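Local coordinates for biofilm-associated surface protein (Staphylococcus aureus, PDB 7C7U) that probably promotes biofilm formation as a calcium-binding, cell wall-anchored surface protein that acts as a switch for functional amyloid formation, at residues L198-A212 with Y367-L380. Residues are numbered along the deposited sequence; the frame is centred on the assembly and turned at random.
Sequences LENNVSTENNNAFKA and YLTDSKGALINNTL
Leu198 lays its CD1 methyl over one face of the Tyr367 ring, a CH-pi contact 3.8 Å from the ring centroid, while its CD2 turns to CB of Leu375. Leu375, with CG anti to the backbone N (chi1 169°), sends CD2 back along the end of helix 193-199, beside the backbone of Leu198 and the side chain of Glu199. A second apolar patch forms at Phe210: CG2 of Ile376 meets the ring at its edge, in plane, and CG2 of Thr379 packs obliquely at 3.3 Å from Phe210 CD2. Between these patches the backbones join through a nearly straight bond, Ser203 N to Leu375 O (2.7 Å, 177°). Beside it, the Ser203 hydroxyl donates to Asp370 OD2 (2.6 Å) and accepts from Glu205 N in an ST turn. The other carboxylate oxygen, Asp370 OD1, takes Lys372 N and Ala374 N from opposite faces, pinning the type I turn 370-373 with an Asx turn. Toward the start of strand 210-220, Asn377 ND2 reaches Asn207 O in the carbonyl plane (3.0 Å), and Asn378 ND2 meets Phe210 O at 3.1 Å. Waters link the backbones: one accepts from Leu375 N and donates to the carbonyls of Leu198 and Asn201, another accepts from Asn377 N and donates to those of Ser203 and Glu205. Glu205 OE1 lies 4.2 Å from Asp370 OD2, but its OE2 pairs with Lys245 and Trp251. The contact thus ties the loop between helix 193-199 and strand 210-220 to the connection between strands 359-369 and 381-388, bridging two antiparallel sheets, with Phe210 also packed on Phe241 and strand 228-237.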
ATOM      1  N   LEU A 198      31.694  12.894  -8.314  1.00 29.24           N
ATOM      2  CA  LEU A 198      31.116  14.197  -8.012  1.00 28.30           C
ATOM      3  C   LEU A 198      31.397  14.592  -6.570  1.00 29.10           C
ATOM      4  O   LEU A 198      31.854  15.715  -6.296  1.00 30.57           O
ATOM      5  CB  LEU A 198      29.601  14.174  -8.295  1.00 29.06           C
ATOM      6  CG  LEU A 198      29.217  14.384  -9.763  1.00 30.38           C
ATOM      7  CD1 LEU A 198      27.853  13.723 -10.061  1.00 32.09           C
ATOM      8  CD2 LEU A 198      29.176  15.880 -10.086  1.00 32.08           C
ATOM      9  N   GLU A 199      31.148  13.668  -5.629  1.00 25.95           N
ATOM     10  CA  GLU A 199      31.448  13.915  -4.221  1.00 29.35           C
ATOM     11  C   GLU A 199      32.919  14.231  -3.997  1.00 32.19           C
ATOM     12  O   GLU A 199      33.271  14.911  -3.017  1.00 29.98           O
ATOM     13  CB  GLU A 199      31.082  12.698  -3.385  1.00 29.92           C
ATOM     14  CG  GLU A 199      29.594  12.513  -3.196  1.00 41.02           C
ATOM     15  CD  GLU A 199      29.139  13.054  -1.864  1.00 51.20           C
ATOM     16  OE1 GLU A 199      29.747  12.663  -0.833  1.00 54.29           O
ATOM     17  OE2 GLU A 199      28.198  13.882  -1.850  1.00 54.83           O
ATOM     18  N   ASN A 200      33.784  13.730  -4.874  1.00 28.70           N
ATOM     19  CA  ASN A 200      35.215  13.962  -4.764  1.00 32.51           C
ATOM     20  C   ASN A 200      35.697  15.152  -5.605  1.00 31.31           C
ATOM     21  O   ASN A 200      36.905  15.380  -5.694  1.00 31.39           O
ATOM     22  CB  ASN A 200      35.957  12.668  -5.120  1.00 32.39           C
ATOM     23  CG  ASN A 200      35.861  11.634  -4.005  1.00 34.25           C
ATOM     24  OD1 ASN A 200      35.881  11.992  -2.832  1.00 36.94           O
ATOM     25  ND2 ASN A 200      35.746  10.353  -4.362  1.00 34.36           N
ATOM     26  N   ASN A 201      34.791  15.938  -6.188  1.00 32.18           N
ATOM     27  CA  ASN A 201      35.182  17.136  -6.945  1.00 33.87           C
ATOM     28  C   ASN A 201      34.276  18.311  -6.585  1.00 28.19           C
ATOM     29  O   ASN A 201      33.716  18.981  -7.451  1.00 31.94           O
ATOM     30  CB  ASN A 201      35.170  16.855  -8.446  1.00 33.97           C
ATOM     31  CG  ASN A 201      35.504  18.083  -9.289  1.00 40.69           C
ATOM     32  OD1 ASN A 201      36.378  18.884  -8.931  1.00 41.93           O
ATOM     33  ND2 ASN A 201      34.782  18.256 -10.405  1.00 38.44           N
ATOM     34  N   VAL A 202      34.138  18.587  -5.285  1.00 28.42           N
ATOM     35  CA  VAL A 202      33.214  19.619  -4.813  1.00 26.93           C
ATOM     36  C   VAL A 202      33.658  21.010  -5.264  1.00 34.28           C
ATOM     37  O   VAL A 202      34.856  21.337  -5.294  1.00 29.46           O
ATOM     38  CB  VAL A 202      33.082  19.535  -3.279  1.00 29.51           C
ATOM     39  CG1 VAL A 202      32.523  20.831  -2.673  1.00 24.07           C
ATOM     40  CG2 VAL A 202      32.175  18.323  -2.890  1.00 31.55           C
ATOM     41  N   SER A 203      32.685  21.829  -5.646  1.00 27.82           N
ATOM     42  CA  SER A 203      32.932  23.198  -6.085  1.00 31.42           C
ATOM     43  C   SER A 203      33.367  24.078  -4.918  1.00 28.89           C
ATOM     44  O   SER A 203      32.971  23.863  -3.765  1.00 29.06           O
ATOM     45  CB  SER A 203      31.648  23.767  -6.702  1.00 31.95           C
ATOM     46  OG  SER A 203      31.772  25.124  -7.071  1.00 28.12           O
ATOM     47  N   THR A 204      34.160  25.115  -5.224  1.00 29.97           N
ATOM     48  CA  THR A 204      34.453  26.102  -4.199  1.00 31.53           C
ATOM     49  C   THR A 204      33.288  27.051  -3.972  1.00 31.37           C
ATOM     50  O   THR A 204      33.258  27.735  -2.940  1.00 31.62           O
ATOM     51  CB  THR A 204      35.704  26.920  -4.560  1.00 34.31           C
ATOM     52  OG1 THR A 204      35.485  27.607  -5.796  1.00 32.98           O
ATOM     53  CG2 THR A 204      36.910  26.000  -4.706  1.00 33.08           C
ATOM     54  N   GLU A 205      32.339  27.111  -4.905  1.00 32.24           N
ATOM     55  CA  GLU A 205      31.248  28.080  -4.823  1.00 33.33           C
ATOM     56  C   GLU A 205      30.285  27.697  -3.715  1.00 30.92           C
ATOM     57  O   GLU A 205      29.760  26.578  -3.708  1.00 31.17           O
ATOM     58  CB  GLU A 205      30.466  28.143  -6.131  1.00 31.78           C
ATOM     59  CG  GLU A 205      31.273  28.558  -7.326  1.00 37.97           C
ATOM     60  CD  GLU A 205      30.424  29.077  -8.452  1.00 30.56           C
ATOM     61  OE1 GLU A 205      30.894  28.985  -9.598  1.00 36.34           O
ATOM     62  OE2 GLU A 205      29.275  29.509  -8.214  1.00 35.16           O
ATOM     63  N   ASN A 206      30.024  28.644  -2.813  1.00 26.32           N
ATOM     64  CA  ASN A 206      29.029  28.518  -1.749  1.00 31.40           C
ATOM     65  C   ASN A 206      29.194  27.200  -1.012  1.00 35.51           C
ATOM     66  O   ASN A 206      28.255  26.406  -0.826  1.00 25.88           O
ATOM     67  CB  ASN A 206      27.627  28.642  -2.317  1.00 27.18           C
ATOM     68  CG  ASN A 206      27.406  29.956  -2.985  1.00 31.53           C
ATOM     69  OD1 ASN A 206      27.558  30.074  -4.196  1.00 29.42           O
ATOM     70  ND2 ASN A 206      27.105  30.977  -2.194  1.00 33.13           N
ATOM     71  N   ASN A 207      30.420  27.009  -0.556  1.00 27.48           N
ATOM     72  CA  ASN A 207      30.900  25.734  -0.065  1.00 27.81           C
ATOM     73  C   ASN A 207      30.311  25.413   1.289  1.00 26.24           C
ATOM     74  O   ASN A 207      30.211  24.239   1.657  1.00 27.19           O
ATOM     75  CB  ASN A 207      32.433  25.781   0.005  1.00 31.70           C
ATOM     76  CG  ASN A 207      33.049  24.429   0.232  1.00 32.42           C
ATOM     77  OD1 ASN A 207      33.255  23.668  -0.707  1.00 31.19           O
ATOM     78  ND2 ASN A 207      33.341  24.119   1.491  1.00 31.90           N
ATOM     79  N   ASN A 208      29.916  26.430   2.047  1.00 26.15           N
ATOM     80  CA  ASN A 208      29.275  26.194   3.338  1.00 30.94           C
ATOM     81  C   ASN A 208      27.766  26.459   3.332  1.00 29.97           C
ATOM     82  O   ASN A 208      27.157  26.511   4.406  1.00 30.15           O
ATOM     83  CB  ASN A 208      29.946  27.032   4.429  1.00 36.18           C
ATOM     84  CG  ASN A 208      29.673  26.485   5.820  1.00 40.44           C
ATOM     85  OD1 ASN A 208      29.825  25.286   6.077  1.00 42.29           O
ATOM     86  ND2 ASN A 208      29.207  27.351   6.711  1.00 45.09           N
ATOM     87  N   ALA A 209      27.145  26.618   2.157  1.00 27.65           N
ATOM     88  CA  ALA A 209      25.733  27.007   2.097  1.00 28.82           C
ATOM     89  C   ALA A 209      24.793  25.887   2.555  1.00 26.82           C
ATOM     90  O   ALA A 209      23.777  26.142   3.214  1.00 25.13           O
ATOM     91  CB  ALA A 209      25.364  27.432   0.672  1.00 27.29           C
ATOM     92  N   PHE A 210      25.095  24.649   2.217  1.00 28.80           N
ATOM     93  CA  PHE A 210      24.118  23.580   2.378  1.00 25.93           C
ATOM     94  C   PHE A 210      24.648  22.516   3.329  1.00 29.17           C
ATOM     95  O   PHE A 210      25.844  22.228   3.359  1.00 25.70           O
ATOM     96  CB  PHE A 210      23.752  22.983   1.024  1.00 24.90           C
ATOM     97  CG  PHE A 210      23.139  23.981   0.067  1.00 23.84           C
ATOM     98  CD1 PHE A 210      21.929  24.609   0.376  1.00 25.68           C
ATOM     99  CD2 PHE A 210      23.758  24.279  -1.135  1.00 23.72           C
ATOM    100  CE1 PHE A 210      21.356  25.530  -0.508  1.00 27.62           C
ATOM    101  CE2 PHE A 210      23.213  25.186  -2.009  1.00 30.41           C
ATOM    102  CZ  PHE A 210      21.994  25.822  -1.698  1.00 26.17           C
ATOM    103  N   LYS A 211      23.753  21.968   4.140  1.00 26.12           N
ATOM    104  CA  LYS A 211      24.127  21.010   5.171  1.00 27.52           C
ATOM    105  C   LYS A 211      23.962  19.567   4.703  1.00 28.71           C
ATOM    106  O   LYS A 211      24.815  18.713   4.973  1.00 27.51           O
ATOM    107  CB  LYS A 211      23.276  21.248   6.426  1.00 27.56           C
ATOM    108  CG  LYS A 211      23.657  20.404   7.608  1.00 33.19           C
ATOM    109  CD  LYS A 211      22.624  20.517   8.728  1.00 39.77           C
ATOM    110  CE  LYS A 211      22.553  21.928   9.291  1.00 40.19           C
ATOM    111  NZ  LYS A 211      23.889  22.416   9.707  1.00 47.76           N
ATOM    112  N   ALA A 212      22.887  19.269   3.989  1.00 27.21           N
ATOM    113  CA  ALA A 212      22.642  17.873   3.642  1.00 27.08           C
ATOM    114  C   ALA A 212      21.516  17.833   2.635  1.00 27.31           C
ATOM    115  O   ALA A 212      20.784  18.812   2.476  1.00 24.26           O
ATOM    116  CB  ALA A 212      22.286  17.054   4.880  1.00 26.59           C
ATOM    117  N   TYR A 367      21.208  16.629  -7.959  1.00 23.98           N
ATOM    118  CA  TYR A 367      22.323  17.421  -7.425  1.00 24.79           C
ATOM    119  C   TYR A 367      22.471  18.686  -8.254  1.00 26.17           C
ATOM    120  O   TYR A 367      22.037  18.753  -9.407  1.00 25.46           O
ATOM    121  CB  TYR A 367      23.651  16.625  -7.402  1.00 22.68           C
ATOM    122  CG  TYR A 367      24.083  16.060  -8.743  1.00 26.11           C
ATOM    123  CD1 TYR A 367      23.553  14.846  -9.224  1.00 28.74           C
ATOM    124  CD2 TYR A 367      25.016  16.718  -9.529  1.00 25.21           C
ATOM    125  CE1 TYR A 367      23.954  14.334 -10.446  1.00 27.04           C
ATOM    126  CE2 TYR A 367      25.415  16.215 -10.755  1.00 24.18           C
ATOM    127  CZ  TYR A 367      24.885  15.015 -11.201  1.00 29.13           C
ATOM    128  OH  TYR A 367      25.274  14.526 -12.424  1.00 29.06           O
ATOM    129  N   LEU A 368      23.086  19.700  -7.638  1.00 21.98           N
ATOM    130  CA  LEU A 368      23.423  20.953  -8.291  1.00 25.83           C
ATOM    131  C   LEU A 368      24.907  20.951  -8.643  1.00 23.87           C
ATOM    132  O   LEU A 368      25.739  20.432  -7.895  1.00 25.69           O
ATOM    133  CB  LEU A 368      23.113  22.160  -7.378  1.00 23.06           C
ATOM    134  CG  LEU A 368      21.613  22.413  -7.152  1.00 23.88           C
ATOM    135  CD1 LEU A 368      21.345  23.232  -5.890  1.00 25.78           C
ATOM    136  CD2 LEU A 368      21.075  23.120  -8.390  1.00 24.11           C
ATOM    137  N   THR A 369      25.236  21.575  -9.770  1.00 26.80           N
ATOM    138  CA  THR A 369      26.624  21.724 -10.193  1.00 26.75           C
ATOM    139  C   THR A 369      26.884  23.178 -10.539  1.00 28.79           C
ATOM    140  O   THR A 369      25.974  23.907 -10.936  1.00 26.30           O
ATOM    141  CB  THR A 369      26.977  20.878 -11.433  1.00 28.52           C
ATOM    142  OG1 THR A 369      25.994  21.111 -12.456  1.00 29.88           O
ATOM    143  CG2 THR A 369      27.075  19.384 -11.088  1.00 26.11           C
ATOM    144  N   ASP A 370      28.140  23.606 -10.395  1.00 27.57           N
ATOM    145  CA  ASP A 370      28.452  24.959 -10.828  1.00 29.39           C
ATOM    146  C   ASP A 370      28.620  24.973 -12.347  1.00 32.10           C
ATOM    147  O   ASP A 370      28.484  23.943 -13.022  1.00 29.05           O
ATOM    148  CB  ASP A 370      29.682  25.506 -10.083  1.00 28.27           C
ATOM    149  CG  ASP A 370      30.987  24.783 -10.418  1.00 31.44           C
ATOM    150  OD1 ASP A 370      31.067  24.065 -11.429  1.00 31.65           O
ATOM    151  OD2 ASP A 370      31.974  24.972  -9.650  1.00 34.37           O
ATOM    152  N   SER A 371      28.965  26.146 -12.894  1.00 33.66           N
ATOM    153  CA  SER A 371      29.094  26.279 -14.346  1.00 32.98           C
ATOM    154  C   SER A 371      30.258  25.481 -14.924  1.00 32.44           C
ATOM    155  O   SER A 371      30.371  25.392 -16.149  1.00 37.32           O
ATOM    156  CB  SER A 371      29.227  27.755 -14.740  1.00 38.41           C
ATOM    157  OG  SER A 371      30.336  28.381 -14.114  1.00 37.66           O
ATOM    158  N   LYS A 372      31.112  24.884 -14.095  1.00 34.76           N
ATOM    159  CA  LYS A 372      32.167  24.001 -14.579  1.00 34.22           C
ATOM    160  C   LYS A 372      31.859  22.523 -14.333  1.00 37.34           C
ATOM    161  O   LYS A 372      32.723  21.670 -14.562  1.00 39.71           O
ATOM    162  CB  LYS A 372      33.502  24.382 -13.932  1.00 39.73           C
ATOM    163  CG  LYS A 372      33.862  25.869 -14.067  1.00 42.34           C
ATOM    164  CD  LYS A 372      35.306  26.130 -13.634  1.00 51.62           C
ATOM    165  CE  LYS A 372      35.776  27.548 -14.007  1.00 50.79           C
ATOM    166  NZ  LYS A 372      34.895  28.596 -13.398  1.00 59.63           N
ATOM    167  N   GLY A 373      30.645  22.201 -13.882  1.00 33.99           N
ATOM    168  CA  GLY A 373      30.244  20.833 -13.638  1.00 32.88           C
ATOM    169  C   GLY A 373      30.641  20.265 -12.292  1.00 32.63           C
ATOM    170  O   GLY A 373      30.398  19.079 -12.044  1.00 35.81           O
ATOM    171  N   ALA A 374      31.243  21.057 -11.418  1.00 32.42           N
ATOM    172  CA  ALA A 374      31.614  20.566 -10.101  1.00 32.70           C
ATOM    173  C   ALA A 374      30.411  20.589  -9.174  1.00 27.75           C
ATOM    174  O   ALA A 374      29.536  21.444  -9.294  1.00 29.80           O
ATOM    175  CB  ALA A 374      32.762  21.393  -9.516  1.00 31.84           C
ATOM    176  N   LEU A 375      30.372  19.628  -8.249  1.00 33.08           N
ATOM    177  CA  LEU A 375      29.223  19.453  -7.364  1.00 30.01           C
ATOM    178  C   LEU A 375      29.170  20.561  -6.314  1.00 27.75           C
ATOM    179  O   LEU A 375      30.165  20.835  -5.627  1.00 27.71           O
ATOM    180  CB  LEU A 375      29.305  18.084  -6.670  1.00 28.72           C
ATOM    181  CG  LEU A 375      28.327  17.827  -5.513  1.00 28.76           C
ATOM    182  CD1 LEU A 375      26.954  17.665  -6.093  1.00 27.59           C
ATOM    183  CD2 LEU A 375      28.673  16.577  -4.687  1.00 30.07           C
ATOM    184  N   ILE A 376      28.012  21.207  -6.186  1.00 25.89           N
ATOM    185  CA  ILE A 376      27.807  22.105  -5.060  1.00 26.46           C
ATOM    186  C   ILE A 376      27.736  21.270  -3.792  1.00 23.35           C
ATOM    187  O   ILE A 376      26.946  20.320  -3.700  1.00 23.64           O
ATOM    188  CB  ILE A 376      26.535  22.951  -5.246  1.00 25.28           C
ATOM    189  CG1 ILE A 376      26.525  23.698  -6.595  1.00 24.30           C
ATOM    190  CG2 ILE A 376      26.398  23.956  -4.065  1.00 23.03           C
ATOM    191  CD1 ILE A 376      27.741  24.664  -6.792  1.00 27.84           C
ATOM    192  N   ASN A 377      28.567  21.622  -2.813  1.00 25.77           N
ATOM    193  CA  ASN A 377      28.719  20.842  -1.586  1.00 26.25           C
ATOM    194  C   ASN A 377      27.370  20.522  -0.953  1.00 25.19           C
ATOM    195  O   ASN A 377      26.563  21.420  -0.678  1.00 24.03           O
ATOM    196  CB  ASN A 377      29.566  21.615  -0.585  1.00 26.79           C
ATOM    197  CG  ASN A 377      30.262  20.717   0.447  1.00 28.11           C
ATOM    198  OD1 ASN A 377      30.266  19.498   0.346  1.00 25.15           O
ATOM    199  ND2 ASN A 377      30.872  21.346   1.436  1.00 29.03           N
ATOM    200  N   ASN A 378      27.143  19.226  -0.728  1.00 28.56           N
ATOM    201  CA  ASN A 378      26.019  18.697   0.035  1.00 27.36           C
ATOM    202  C   ASN A 378      24.680  18.876  -0.671  1.00 26.06           C
ATOM    203  O   ASN A 378      23.635  18.912  -0.019  1.00 24.88           O
ATOM    204  CB  ASN A 378      25.997  19.316   1.454  1.00 26.80           C
ATOM    205  CG  ASN A 378      27.189  18.857   2.286  1.00 31.09           C
ATOM    206  OD1 ASN A 378      27.658  17.751   2.095  1.00 31.43           O
ATOM    207  ND2 ASN A 378      27.685  19.698   3.187  1.00 27.90           N
ATOM    208  N   THR A 379      24.669  18.964  -2.001  1.00 23.64           N
ATOM    209  CA  THR A 379      23.402  19.065  -2.705  1.00 26.05           C
ATOM    210  C   THR A 379      23.024  17.765  -3.416  1.00 24.84           C
ATOM    211  O   THR A 379      22.029  17.743  -4.138  1.00 25.58           O
ATOM    212  CB  THR A 379      23.401  20.222  -3.712  1.00 24.83           C
ATOM    213  OG1 THR A 379      24.329  19.949  -4.769  1.00 24.22           O
ATOM    214  CG2 THR A 379      23.773  21.570  -3.026  1.00 21.03           C
ATOM    215  N   LEU A 380      23.768  16.684  -3.206  1.00 26.14           N
ATOM    216  CA  LEU A 380      23.466  15.400  -3.849  1.00 22.18           C
ATOM    217  C   LEU A 380      22.495  14.629  -2.965  1.00 26.39           C
ATOM    218  O   LEU A 380      22.815  14.307  -1.809  1.00 27.81           O
ATOM    219  CB  LEU A 380      24.737  14.582  -4.082  1.00 24.41           C
ATOM    220  CG  LEU A 380      24.537  13.108  -4.492  1.00 29.81           C
ATOM    221  CD1 LEU A 380      23.765  13.025  -5.775  1.00 27.81           C
ATOM    222  CD2 LEU A 380      25.861  12.356  -4.607  1.00 31.13           C
TER
HETATM  223  O   HOH W   1      31.953  17.347  -8.912  1.00 40.14           O
HETATM  224  O   HOH W   2      32.360  17.002 -11.228  1.00 39.38           O
HETATM  225  O   HOH W   3      35.027  20.510 -12.469  1.00 45.45           O
HETATM  226  O   HOH W   4      30.311  23.930  -3.162  1.00 25.72           O
HETATM  227  O   HOH W   5      29.212  28.617 -11.532  1.00 33.58           O
HETATM  228  O   HOH W   6      27.070  23.925   0.213  1.00 25.71           O